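Local coordinates for protein MJ1225 (Methanocaldococcus jannaschii, PDB 3LFZ) that binds adenine nucleotides, ADP and ATP among them, with its CBS motifs and is probably an archaeal relative of the gamma subunit of AMP-activated protein kinase, at residues G178-P183 against I194-F199; I254-V259 against K267-E272. All coordinates share one frame; numbering follows the deposited sequence.

Contact 1 (G178-P183 against I194-F199). With ADP (adenosine-5'-diphosphate), chain C; ATP (adenosine-5'-triphosphate), chain D.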
ATOM      1  N   GLY A 178      -3.035  10.159   0.456  1.00 35.91           N
ATOM      2  CA  GLY A 178      -2.739   9.016  -0.411  1.00 35.79           C
ATOM      3  C   GLY A 178      -1.395   8.369  -0.117  1.00 35.86           C
ATOM      4  O   GLY A 178      -0.753   7.826  -1.018  1.00 35.67           O
ATOM      5  N   PHE A 179      -0.972   8.432   1.146  1.00 35.97           N
ATOM      6  CA  PHE A 179       0.294   7.842   1.585  1.00 36.15           C
ATOM      7  C   PHE A 179       0.033   6.655   2.497  1.00 36.37           C
ATOM      8  O   PHE A 179      -0.569   6.808   3.561  1.00 36.41           O
ATOM      9  CB  PHE A 179       1.153   8.858   2.350  1.00 36.10           C
ATOM     10  CG  PHE A 179       1.525  10.083   1.557  1.00 36.31           C
ATOM     11  CD1 PHE A 179       1.834  10.000   0.202  1.00 36.44           C
ATOM     12  CD2 PHE A 179       1.608  11.321   2.186  1.00 36.69           C
ATOM     13  CE1 PHE A 179       2.187  11.137  -0.522  1.00 36.73           C
ATOM     14  CE2 PHE A 179       1.964  12.466   1.467  1.00 36.97           C
ATOM     15  CZ  PHE A 179       2.255  12.371   0.113  1.00 36.59           C
ATOM     16  N   ARG A 180       0.502   5.479   2.093  1.00 36.53           N
ATOM     17  CA  ARG A 180       0.335   4.268   2.897  1.00 36.88           C
ATOM     18  C   ARG A 180       1.280   4.214   4.096  1.00 36.69           C
ATOM     19  O   ARG A 180       0.966   3.576   5.103  1.00 36.64           O
ATOM     20  CB  ARG A 180       0.557   3.022   2.048  1.00 37.03           C
ATOM     21  CG  ARG A 180      -0.254   2.966   0.764  1.00 38.54           C
ATOM     22  CD  ARG A 180      -0.141   1.594   0.126  1.00 40.99           C
ATOM     23  NE  ARG A 180       0.017   0.561   1.143  1.00 43.12           N
ATOM     24  CZ  ARG A 180       1.065  -0.249   1.233  1.00 44.32           C
ATOM     25  NH1 ARG A 180       2.037  -0.180   0.336  1.00 44.51           N
ATOM     26  NH2 ARG A 180       1.125  -1.147   2.208  1.00 45.01           N
ATOM     27  N   ARG A 181       2.437   4.860   3.992  1.00 36.44           N
ATOM     28  CA  ARG A 181       3.375   4.867   5.114  1.00 36.58           C
ATOM     29  C   ARG A 181       3.742   6.240   5.603  1.00 36.46           C
ATOM     30  O   ARG A 181       4.049   7.148   4.827  1.00 36.18           O
ATOM     31  CB  ARG A 181       4.645   4.057   4.852  1.00 36.67           C
ATOM     32  CG  ARG A 181       5.062   3.977   3.430  1.00 37.72           C
ATOM     33  CD  ARG A 181       4.576   2.692   2.844  1.00 39.55           C
ATOM     34  NE  ARG A 181       4.969   2.601   1.452  1.00 41.18           N
ATOM     35  CZ  ARG A 181       4.839   1.507   0.722  1.00 42.32           C
ATOM     36  NH1 ARG A 181       4.323   0.424   1.267  1.00 43.39           N
ATOM     37  NH2 ARG A 181       5.223   1.499  -0.546  1.00 42.45           N
ATOM     38  N   LEU A 182       3.711   6.362   6.921  1.00 36.47           N
ATOM     39  CA  LEU A 182       4.054   7.592   7.589  1.00 36.63           C
ATOM     40  C   LEU A 182       5.196   7.334   8.557  1.00 36.93           C
ATOM     41  O   LEU A 182       5.091   6.467   9.430  1.00 36.53           O
ATOM     42  CB  LEU A 182       2.835   8.159   8.326  1.00 36.47           C
ATOM     43  CG  LEU A 182       1.540   8.345   7.523  1.00 36.26           C
ATOM     44  CD1 LEU A 182       0.439   8.896   8.406  1.00 35.97           C
ATOM     45  CD2 LEU A 182       1.750   9.250   6.312  1.00 36.66           C
ATOM     46  N   PRO A 183       6.302   8.079   8.399  1.00 37.58           N
ATOM     47  CA  PRO A 183       7.328   8.002   9.430  1.00 38.34           C
ATOM     48  C   PRO A 183       6.726   8.530  10.725  1.00 39.43           C
ATOM     49  O   PRO A 183       5.924   9.464  10.687  1.00 39.37           O
ATOM     50  CB  PRO A 183       8.423   8.948   8.920  1.00 38.24           C
ATOM     51  CG  PRO A 183       8.088   9.224   7.480  1.00 37.70           C
ATOM     52  CD  PRO A 183       6.607   9.103   7.382  1.00 37.45           C
ATOM     53  N   ILE A 194       4.789   3.599  10.612  1.00 33.62           N
ATOM     54  CA  ILE A 194       3.463   2.998  10.637  1.00 32.59           C
ATOM     55  C   ILE A 194       2.942   2.985   9.206  1.00 32.12           C
ATOM     56  O   ILE A 194       3.093   3.971   8.479  1.00 31.72           O
ATOM     57  CB  ILE A 194       2.490   3.767  11.586  1.00 32.58           C
ATOM     58  CG1 ILE A 194       1.181   2.992  11.782  1.00 32.41           C
ATOM     59  CG2 ILE A 194       2.208   5.194  11.089  1.00 32.34           C
ATOM     60  CD1 ILE A 194       1.292   1.811  12.729  1.00 31.62           C
ATOM     61  N   THR A 195       2.363   1.864   8.788  1.00 31.70           N
ATOM     62  CA  THR A 195       1.847   1.752   7.424  1.00 31.30           C
ATOM     63  C   THR A 195       0.420   1.216   7.429  1.00 31.27           C
ATOM     64  O   THR A 195      -0.065   0.756   8.464  1.00 30.90           O
ATOM     65  CB  THR A 195       2.743   0.863   6.523  1.00 31.37           C
ATOM     66  OG1 THR A 195       2.400  -0.516   6.704  1.00 31.69           O
ATOM     67  CG2 THR A 195       4.226   1.070   6.827  1.00 30.66           C
ATOM     68  N   SER A 196      -0.251   1.276   6.278  1.00 31.31           N
ATOM     69  CA  SER A 196      -1.620   0.767   6.167  1.00 31.54           C
ATOM     70  C   SER A 196      -1.704  -0.734   6.458  1.00 31.82           C
ATOM     71  O   SER A 196      -2.718  -1.212   6.969  1.00 31.89           O
ATOM     72  CB  SER A 196      -2.230   1.088   4.798  1.00 31.43           C
ATOM     73  OG  SER A 196      -1.509   0.485   3.740  1.00 31.39           O
ATOM     74  N   THR A 197      -0.628  -1.456   6.146  1.00 32.25           N
ATOM     75  CA  THR A 197      -0.507  -2.889   6.441  1.00 32.85           C
ATOM     76  C   THR A 197      -0.601  -3.179   7.946  1.00 33.15           C
ATOM     77  O   THR A 197      -1.206  -4.176   8.359  1.00 32.96           O
ATOM     78  CB  THR A 197       0.813  -3.461   5.860  1.00 32.76           C
ATOM     79  OG1 THR A 197       0.764  -3.414   4.429  1.00 33.17           O
ATOM     80  CG2 THR A 197       1.037  -4.901   6.299  1.00 33.14           C
ATOM     81  N   ASP A 198      -0.010  -2.301   8.753  1.00 33.76           N
ATOM     82  CA  ASP A 198      -0.082  -2.407  10.211  1.00 34.65           C
ATOM     83  C   ASP A 198      -1.518  -2.336  10.724  1.00 35.57           C
ATOM     84  O   ASP A 198      -1.872  -3.021  11.687  1.00 35.43           O
ATOM     85  CB  ASP A 198       0.750  -1.307  10.871  1.00 34.42           C
ATOM     86  CG  ASP A 198       2.234  -1.465  10.617  1.00 34.10           C
ATOM     87  OD1 ASP A 198       2.743  -2.598  10.744  1.00 34.11           O
ATOM     88  OD2 ASP A 198       2.893  -0.452  10.301  1.00 33.00           O
ATOM     89  N   PHE A 199      -2.333  -1.501  10.078  1.00 36.67           N
ATOM     90  CA  PHE A 199      -3.733  -1.335  10.456  1.00 38.03           C
ATOM     91  C   PHE A 199      -4.527  -2.614  10.143  1.00 39.06           C
ATOM     92  O   PHE A 199      -5.419  -2.993  10.903  1.00 39.22           O
ATOM     93  CB  PHE A 199      -4.355  -0.090   9.786  1.00 37.95           C
ATOM     94  CG  PHE A 199      -3.801   1.241  10.287  1.00 37.98           C
ATOM     95  CD1 PHE A 199      -2.911   1.304  11.362  1.00 38.51           C
ATOM     96  CD2 PHE A 199      -4.210   2.436   9.700  1.00 38.40           C
ATOM     97  CE1 PHE A 199      -2.418   2.531  11.821  1.00 38.52           C
ATOM     98  CE2 PHE A 199      -3.728   3.668  10.155  1.00 38.27           C
ATOM     99  CZ  PHE A 199      -2.830   3.713  11.214  1.00 38.68           C
TER
HETATM  100  PB  ADP C 282       3.429   5.516  -0.273  1.00 57.62           P
HETATM  101  O1B ADP C 282       4.296   4.327  -0.453  1.00 57.37           O
HETATM  102  O2B ADP C 282       3.501   6.102   1.246  1.00 56.88           O
HETATM  103  O3B ADP C 282       1.846   5.277  -0.572  1.00 57.06           O
HETATM  104  PA  ADP C 282       4.175   6.399  -2.795  1.00 54.13           P
HETATM  105  O1A ADP C 282       5.193   5.335  -2.997  1.00 54.68           O
HETATM  106  O2A ADP C 282       2.732   6.101  -3.491  1.00 54.88           O
HETATM  107  O3A ADP C 282       3.867   6.691  -1.239  1.00 55.76           O
HETATM  108  O5' ADP C 282       4.823   7.775  -3.264  1.00 52.83           O
HETATM  109  C5' ADP C 282       4.228   8.829  -4.010  1.00 49.76           C
HETATM  110  C4' ADP C 282       5.050  10.105  -3.725  1.00 47.86           C
HETATM  111  O4' ADP C 282       4.650  10.577  -2.404  1.00 46.59           O
HETATM  112  C3' ADP C 282       6.565   9.831  -3.660  1.00 47.00           C
HETATM  113  O3' ADP C 282       7.284  10.943  -4.204  1.00 47.22           O
HETATM  114  C2' ADP C 282       6.837   9.697  -2.163  1.00 46.32           C
HETATM  115  O2' ADP C 282       8.178  10.063  -1.837  1.00 45.74           O
HETATM  116  C1' ADP C 282       5.832  10.678  -1.559  1.00 45.69           C
HETATM  117  N9  ADP C 282       5.513  10.276  -0.159  1.00 44.52           N
HETATM  118  C8  ADP C 282       5.302   9.035   0.291  1.00 44.30           C
HETATM  119  N7  ADP C 282       5.049   9.066   1.601  1.00 43.91           N
HETATM  120  C5  ADP C 282       5.098  10.332   1.993  1.00 43.77           C
HETATM  121  C6  ADP C 282       4.923  10.972   3.215  1.00 43.59           C
HETATM  122  N6  ADP C 282       4.638  10.281   4.316  1.00 43.01           N
HETATM  123  N1  ADP C 282       5.042  12.310   3.264  1.00 43.46           N
HETATM  124  C2  ADP C 282       5.325  13.012   2.173  1.00 43.57           C
HETATM  125  N3  ADP C 282       5.499  12.432   0.995  1.00 43.44           N
HETATM  126  C4  ADP C 282       5.394  11.100   0.875  1.00 43.98           C
HETATM  127  PG  ATP D 283       4.256  -4.422   0.269  1.00 61.33           P
HETATM  128  O1G ATP D 283       3.294  -3.437  -0.587  1.00 61.28           O
HETATM  129  O2G ATP D 283       3.508  -5.137   1.331  1.00 61.47           O
HETATM  130  O3G ATP D 283       4.814  -5.451  -0.835  1.00 61.08           O
HETATM  131  PB  ATP D 283       5.260  -2.096   1.405  1.00 58.00           P
HETATM  132  O1B ATP D 283       6.323  -1.207   0.905  1.00 58.23           O
HETATM  133  O2B ATP D 283       3.848  -1.753   1.142  1.00 58.08           O
HETATM  134  O3B ATP D 283       5.511  -3.574   0.850  1.00 59.57           O
HETATM  135  PA  ATP D 283       4.102  -2.324   3.929  1.00 53.08           P
HETATM  136  O1A ATP D 283       3.444  -1.000   3.992  1.00 53.47           O
HETATM  137  O2A ATP D 283       3.311  -3.494   3.490  1.00 53.31           O
HETATM  138  O3A ATP D 283       5.424  -2.220   3.007  1.00 55.41           O
HETATM  139  O5' ATP D 283       4.733  -2.644   5.361  1.00 50.68           O
HETATM  140  C5' ATP D 283       4.853  -3.993   5.848  1.00 47.23           C
HETATM  141  C4' ATP D 283       5.531  -3.996   7.224  1.00 44.58           C
HETATM  142  O4' ATP D 283       6.880  -3.467   7.078  1.00 43.27           O
HETATM  143  C3' ATP D 283       4.768  -3.044   8.154  1.00 43.56           C
HETATM  144  O3' ATP D 283       4.645  -3.636   9.449  1.00 43.55           O
HETATM  145  C2' ATP D 283       5.654  -1.802   8.215  1.00 42.75           C
HETATM  146  O2' ATP D 283       5.539  -1.154   9.488  1.00 41.65           O
HETATM  147  C1' ATP D 283       7.055  -2.380   8.013  1.00 41.99           C
HETATM  148  N9  ATP D 283       7.939  -1.377   7.360  1.00 40.83           N
HETATM  149  C8  ATP D 283       7.645  -0.651   6.277  1.00 40.04           C
HETATM  150  N7  ATP D 283       8.676   0.140   5.974  1.00 39.66           N
HETATM  151  C5  ATP D 283       9.633  -0.088   6.868  1.00 39.21           C
HETATM  152  C6  ATP D 283      10.909   0.426   7.063  1.00 39.06           C
HETATM  153  N6  ATP D 283      11.395   1.357   6.242  1.00 38.39           N
HETATM  154  N1  ATP D 283      11.644  -0.032   8.094  1.00 38.78           N
HETATM  155  C2  ATP D 283      11.171  -0.957   8.919  1.00 38.86           C
HETATM  156  N3  ATP D 283       9.958  -1.463   8.759  1.00 39.59           N
HETATM  157  C4  ATP D 283       9.170  -1.053   7.747  1.00 39.87           C
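In the beta hairpin of the third CBS motif, Leu182 and Ile194 form an antiparallel hydrogen-bonded pair, and the next pair, Arg181 with Thr195, turns its side chains to the opposite face, where the nucleotide phosphates lie. Leu182 N meets Ile194 O at 2.9 Å, almost straight (174°), and Ile194 N returns a bond to Leu182 O; on the face away from the phosphates CB of Leu182 touches CG2 of Ile194, branched apolar chains suited to a buried face. Where the second strand becomes a helix, Ser196 N still reaches Arg180 O.

The long side chain of Arg180 bends at chi3 (32°), which sets its guanidinium edge-on to two acceptors. NE points at Ser196 OG, 3.0 Å away and near the guanidinium plane, while NH1 is turned to ATP O2B, an approach modelled so short that its detail is doubtful. Ser196 OG is also hydrogen-bonded to Ser54 OG, so this small hydroxyl helps fix the rotation of the arginine. Thr195 OG1 and Thr197 OG1 donate to ATP O1A (2.9 Å) and O2A (2.7 Å), respectively. Asp198 does double work: OD2 accepts from Thr195 N in a capping box, and its two oxygens take the ATP ribose hydroxyls. On ADP, Arg180 N donates almost straight to O3B at 3.0 Å.

Around this site, Arg180 and Ser196 pack on helix 54-63, Leu182 rests on helix 167-177, Ile194 touches helix 225-228, and Phe199 meets both of the last two.

Contact 2 (I254-V259 against K267-E272); sequences IGALPV and KGIITE. With ADP (adenosine-5'-diphosphate), chain C; ATP (adenosine-5'-triphosphate), chain D.
Val259 O is gripped by two backbone N-H groups, Lys267 N at 2.9 Å and, more weakly, Gly268 N at 3.4 Å. Two residues thus face one, a classic beta bulge, and Val259 N answers with a bond to Gly268 O. Glycine suits the bulge because the backbone of Gly268 is almost fully extended, with a phi of 167° that glycine adopts readily and other residues do not; the ammonium of Lys267 goes to a salt bridge with Glu238.

From there the strands run on antiparallel at 164°. Val259 CG2 leans on Ile270 CG2, 4.0 Å away, the two side chains crossing obliquely. With CG1 of Ile270 anti to the backbone N (chi1 -176°), CG2 is left to meet this valine and Leu257 CB. On the other face Ala256 CB lies against Thr271 CG2, and Ile269 turns CG2 to the ADP adenine, 3.8 Å from C4. Thr271 OG1 donates to ADP O1A at 2.9 Å, whereas Ala256 O receives N6 of ATP at 2.9 Å.

Glu272 N closes the pairing on Gly255 O, in the carbonyl plane, and its side chain runs alongside Gly255, with CG 3.5 Å from Gly255 CA. A CB at Gly255 would probably crowd the ATP beta-phosphate, which suits glycine here. Glu272 OE2 forms a salt bridge with Arg134, which itself bonds ATP. Replacing the glutamate by an alanine here is likely to leave Arg134 without its carboxylate mate, less firmly oriented toward ATP, and to open a gap beside Gly255.

The arrangement is the hairpin of the fourth CBS motif, whose backbone and strand-end threonine serve two nucleotides held between the third and fourth motifs.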
ATOM      1  N   ILE A 254      10.082  -3.862   1.007  1.00 36.75           N
ATOM      2  CA  ILE A 254       9.826  -2.604   1.692  1.00 37.03           C
ATOM      3  C   ILE A 254       9.747  -1.537   0.615  1.00 36.99           C
ATOM      4  O   ILE A 254      10.566  -1.509  -0.304  1.00 36.88           O
ATOM      5  CB  ILE A 254      10.935  -2.293   2.724  1.00 37.12           C
ATOM      6  CG1 ILE A 254      10.716  -3.133   3.985  1.00 37.62           C
ATOM      7  CG2 ILE A 254      10.977  -0.805   3.078  1.00 37.41           C
ATOM      8  CD1 ILE A 254      11.944  -3.275   4.845  1.00 38.16           C
ATOM      9  N   GLY A 255       8.746  -0.675   0.715  1.00 36.94           N
ATOM     10  CA  GLY A 255       8.499   0.303  -0.326  1.00 37.16           C
ATOM     11  C   GLY A 255       8.966   1.699   0.000  1.00 37.28           C
ATOM     12  O   GLY A 255       9.048   2.534  -0.890  1.00 37.32           O
ATOM     13  N   ALA A 256       9.275   1.956   1.270  1.00 37.63           N
ATOM     14  CA  ALA A 256       9.598   3.312   1.721  1.00 38.11           C
ATOM     15  C   ALA A 256      10.620   3.356   2.852  1.00 38.62           C
ATOM     16  O   ALA A 256      10.491   2.642   3.850  1.00 38.53           O
ATOM     17  CB  ALA A 256       8.329   4.040   2.139  1.00 37.89           C
ATOM     18  N   LEU A 257      11.626   4.213   2.699  1.00 39.45           N
ATOM     19  CA  LEU A 257      12.615   4.434   3.750  1.00 40.57           C
ATOM     20  C   LEU A 257      12.649   5.910   4.158  1.00 41.81           C
ATOM     21  O   LEU A 257      12.916   6.773   3.320  1.00 41.83           O
ATOM     22  CB  LEU A 257      14.011   3.985   3.291  1.00 40.35           C
ATOM     23  CG  LEU A 257      14.356   2.495   3.142  1.00 40.10           C
ATOM     24  CD1 LEU A 257      13.622   1.833   1.988  1.00 39.68           C
ATOM     25  CD2 LEU A 257      15.857   2.336   2.955  1.00 39.26           C
ATOM     26  N   PRO A 258      12.361   6.209   5.443  1.00 43.17           N
ATOM     27  CA  PRO A 258      12.578   7.578   5.911  1.00 44.57           C
ATOM     28  C   PRO A 258      14.056   7.957   5.776  1.00 46.17           C
ATOM     29  O   PRO A 258      14.927   7.122   6.017  1.00 46.20           O
ATOM     30  CB  PRO A 258      12.173   7.513   7.388  1.00 44.33           C
ATOM     31  CG  PRO A 258      11.227   6.371   7.465  1.00 43.71           C
ATOM     32  CD  PRO A 258      11.758   5.364   6.489  1.00 43.23           C
ATOM     33  N   VAL A 259      14.329   9.192   5.365  1.00 48.17           N
ATOM     34  CA  VAL A 259      15.707   9.662   5.195  1.00 50.21           C
ATOM     35  C   VAL A 259      16.129  10.459   6.426  1.00 51.72           C
ATOM     36  O   VAL A 259      15.508  11.473   6.754  1.00 51.87           O
ATOM     37  CB  VAL A 259      15.877  10.504   3.903  1.00 50.14           C
ATOM     38  CG1 VAL A 259      17.302  11.047   3.786  1.00 50.20           C
ATOM     39  CG2 VAL A 259      15.524   9.674   2.675  1.00 50.18           C
ATOM     40  N   LYS A 267      14.997  14.257   7.136  1.00 57.03           N
ATOM     41  CA  LYS A 267      15.374  15.055   5.978  1.00 55.39           C
ATOM     42  C   LYS A 267      14.413  14.826   4.819  1.00 53.98           C
ATOM     43  O   LYS A 267      14.301  15.661   3.918  1.00 53.91           O
ATOM     44  CB  LYS A 267      16.811  14.745   5.542  1.00 55.61           C
ATOM     45  CG  LYS A 267      17.903  14.993   6.602  1.00 55.98           C
ATOM     46  CD  LYS A 267      17.834  16.381   7.272  1.00 56.55           C
ATOM     47  CE  LYS A 267      17.828  17.548   6.276  1.00 56.99           C
ATOM     48  NZ  LYS A 267      19.098  17.692   5.513  1.00 57.14           N
ATOM     49  N   GLY A 268      13.725  13.689   4.854  1.00 52.14           N
ATOM     50  CA  GLY A 268      12.808  13.313   3.792  1.00 49.81           C
ATOM     51  C   GLY A 268      12.364  11.866   3.866  1.00 48.15           C
ATOM     52  O   GLY A 268      12.514  11.205   4.895  1.00 48.03           O
ATOM     53  N   ILE A 269      11.794  11.392   2.765  1.00 46.45           N
ATOM     54  CA  ILE A 269      11.375  10.008   2.609  1.00 44.76           C
ATOM     55  C   ILE A 269      11.644   9.656   1.152  1.00 43.62           C
ATOM     56  O   ILE A 269      11.537  10.515   0.277  1.00 43.45           O
ATOM     57  CB  ILE A 269       9.871   9.807   2.989  1.00 44.79           C
ATOM     58  CG1 ILE A 269       9.491   8.318   2.986  1.00 44.54           C
ATOM     59  CG2 ILE A 269       8.941  10.645   2.087  1.00 44.62           C
ATOM     60  CD1 ILE A 269       8.214   7.992   3.747  1.00 44.33           C
ATOM     61  N   ILE A 270      12.032   8.411   0.898  1.00 42.32           N
ATOM     62  CA  ILE A 270      12.202   7.917  -0.468  1.00 41.07           C
ATOM     63  C   ILE A 270      11.460   6.593  -0.621  1.00 40.50           C
ATOM     64  O   ILE A 270      11.511   5.734   0.261  1.00 40.26           O
ATOM     65  CB  ILE A 270      13.705   7.791  -0.871  1.00 41.07           C
ATOM     66  CG1 ILE A 270      13.845   7.360  -2.339  1.00 40.78           C
ATOM     67  CG2 ILE A 270      14.464   6.858   0.090  1.00 40.83           C
ATOM     68  CD1 ILE A 270      15.231   7.572  -2.937  1.00 41.19           C
ATOM     69  N   THR A 271      10.752   6.444  -1.734  1.00 39.96           N
ATOM     70  CA  THR A 271       9.912   5.277  -1.945  1.00 39.59           C
ATOM     71  C   THR A 271      10.208   4.649  -3.302  1.00 39.58           C
ATOM     72  O   THR A 271      11.003   5.183  -4.078  1.00 39.62           O
ATOM     73  CB  THR A 271       8.395   5.617  -1.819  1.00 39.48           C
ATOM     74  OG1 THR A 271       7.943   6.286  -3.000  1.00 38.91           O
ATOM     75  CG2 THR A 271       8.113   6.493  -0.597  1.00 39.36           C
ATOM     76  N   GLU A 272       9.569   3.516  -3.576  1.00 39.67           N
ATOM     77  CA  GLU A 272       9.745   2.805  -4.840  1.00 39.83           C
ATOM     78  C   GLU A 272       9.383   3.662  -6.042  1.00 39.79           C
ATOM     79  O   GLU A 272      10.011   3.545  -7.096  1.00 39.80           O
ATOM     80  CB  GLU A 272       8.894   1.541  -4.866  1.00 39.86           C
ATOM     81  CG  GLU A 272       9.216   0.549  -3.775  1.00 41.19           C
ATOM     82  CD  GLU A 272       8.375  -0.705  -3.875  1.00 42.37           C
ATOM     83  OE1 GLU A 272       7.137  -0.595  -3.994  1.00 42.69           O
ATOM     84  OE2 GLU A 272       8.959  -1.806  -3.831  1.00 43.72           O
TER
HETATM   85  PB  ADP C 282       3.429   5.516  -0.273  1.00 57.62           P
HETATM   86  O1B ADP C 282       4.296   4.327  -0.453  1.00 57.37           O
HETATM   87  O2B ADP C 282       3.501   6.102   1.246  1.00 56.88           O
HETATM   88  O3B ADP C 282       1.846   5.277  -0.572  1.00 57.06           O
HETATM   89  PA  ADP C 282       4.175   6.399  -2.795  1.00 54.13           P
HETATM   90  O1A ADP C 282       5.193   5.335  -2.997  1.00 54.68           O
HETATM   91  O2A ADP C 282       2.732   6.101  -3.491  1.00 54.88           O
HETATM   92  O3A ADP C 282       3.867   6.691  -1.239  1.00 55.76           O
HETATM   93  O5' ADP C 282       4.823   7.775  -3.264  1.00 52.83           O
HETATM   94  C5' ADP C 282       4.228   8.829  -4.010  1.00 49.76           C
HETATM   95  C4' ADP C 282       5.050  10.105  -3.725  1.00 47.86           C
HETATM   96  O4' ADP C 282       4.650  10.577  -2.404  1.00 46.59           O
HETATM   97  C3' ADP C 282       6.565   9.831  -3.660  1.00 47.00           C
HETATM   98  O3' ADP C 282       7.284  10.943  -4.204  1.00 47.22           O
HETATM   99  C2' ADP C 282       6.837   9.697  -2.163  1.00 46.32           C
HETATM  100  O2' ADP C 282       8.178  10.063  -1.837  1.00 45.74           O
HETATM  101  C1' ADP C 282       5.832  10.678  -1.559  1.00 45.69           C
HETATM  102  N9  ADP C 282       5.513  10.276  -0.159  1.00 44.52           N
HETATM  103  C8  ADP C 282       5.302   9.035   0.291  1.00 44.30           C
HETATM  104  N7  ADP C 282       5.049   9.066   1.601  1.00 43.91           N
HETATM  105  C5  ADP C 282       5.098  10.332   1.993  1.00 43.77           C
HETATM  106  C6  ADP C 282       4.923  10.972   3.215  1.00 43.59           C
HETATM  107  N6  ADP C 282       4.638  10.281   4.316  1.00 43.01           N
HETATM  108  N1  ADP C 282       5.042  12.310   3.264  1.00 43.46           N
HETATM  109  C2  ADP C 282       5.325  13.012   2.173  1.00 43.57           C
HETATM  110  N3  ADP C 282       5.499  12.432   0.995  1.00 43.44           N
HETATM  111  C4  ADP C 282       5.394  11.100   0.875  1.00 43.98           C
HETATM  112  PG  ATP D 283       4.256  -4.422   0.269  1.00 61.33           P
HETATM  113  O1G ATP D 283       3.294  -3.437  -0.587  1.00 61.28           O
HETATM  114  O2G ATP D 283       3.508  -5.137   1.331  1.00 61.47           O
HETATM  115  O3G ATP D 283       4.814  -5.451  -0.835  1.00 61.08           O
HETATM  116  PB  ATP D 283       5.260  -2.096   1.405  1.00 58.00           P
HETATM  117  O1B ATP D 283       6.323  -1.207   0.905  1.00 58.23           O
HETATM  118  O2B ATP D 283       3.848  -1.753   1.142  1.00 58.08           O
HETATM  119  O3B ATP D 283       5.511  -3.574   0.850  1.00 59.57           O
HETATM  120  PA  ATP D 283       4.102  -2.324   3.929  1.00 53.08           P
HETATM  121  O1A ATP D 283       3.444  -1.000   3.992  1.00 53.47           O
HETATM  122  O2A ATP D 283       3.311  -3.494   3.490  1.00 53.31           O
HETATM  123  O3A ATP D 283       5.424  -2.220   3.007  1.00 55.41           O
HETATM  124  O5' ATP D 283       4.733  -2.644   5.361  1.00 50.68           O
HETATM  125  C5' ATP D 283       4.853  -3.993   5.848  1.00 47.23           C
HETATM  126  C4' ATP D 283       5.531  -3.996   7.224  1.00 44.58           C
HETATM  127  O4' ATP D 283       6.880  -3.467   7.078  1.00 43.27           O
HETATM  128  C3' ATP D 283       4.768  -3.044   8.154  1.00 43.56           C
HETATM  129  O3' ATP D 283       4.645  -3.636   9.449  1.00 43.55           O
HETATM  130  C2' ATP D 283       5.654  -1.802   8.215  1.00 42.75           C
HETATM  131  O2' ATP D 283       5.539  -1.154   9.488  1.00 41.65           O
HETATM  132  C1' ATP D 283       7.055  -2.380   8.013  1.00 41.99           C
HETATM  133  N9  ATP D 283       7.939  -1.377   7.360  1.00 40.83           N
HETATM  134  C8  ATP D 283       7.645  -0.651   6.277  1.00 40.04           C
HETATM  135  N7  ATP D 283       8.676   0.140   5.974  1.00 39.66           N
HETATM  136  C5  ATP D 283       9.633  -0.088   6.868  1.00 39.21           C
HETATM  137  C6  ATP D 283      10.909   0.426   7.063  1.00 39.06           C
HETATM  138  N6  ATP D 283      11.395   1.357   6.242  1.00 38.39           N
HETATM  139  N1  ATP D 283      11.644  -0.032   8.094  1.00 38.78           N
HETATM  140  C2  ATP D 283      11.171  -0.957   8.919  1.00 38.86           C
HETATM  141  N3  ATP D 283       9.958  -1.463   8.759  1.00 39.59           N
HETATM  142  C4  ATP D 283       9.170  -1.053   7.747  1.00 39.87           C

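Contacts 1 and 2 are equivalent hairpins of the third and fourth CBS motifs, both buried; the centre of contact 1 lies about 7 Å, and that of contact 2 about 13 Å, from the centre of the chain, with partly exposed Lys267 at the latter's edge. They meet directly: Arg181 CG packs on Ala256 CB at 3.5 Å, and Pro183 CG on Ile269 CD1 at 3.9 Å. ADP and ATP each touch both. Their chemistry differs: residues 178-183 bring two arginines to the phosphates, whereas 254-259 place glycine close to the ATP phosphates and an alanine small enough to lie against Arg181. Contact 2 is the more apolar, backbone-held pairing, contact 1 the more charged.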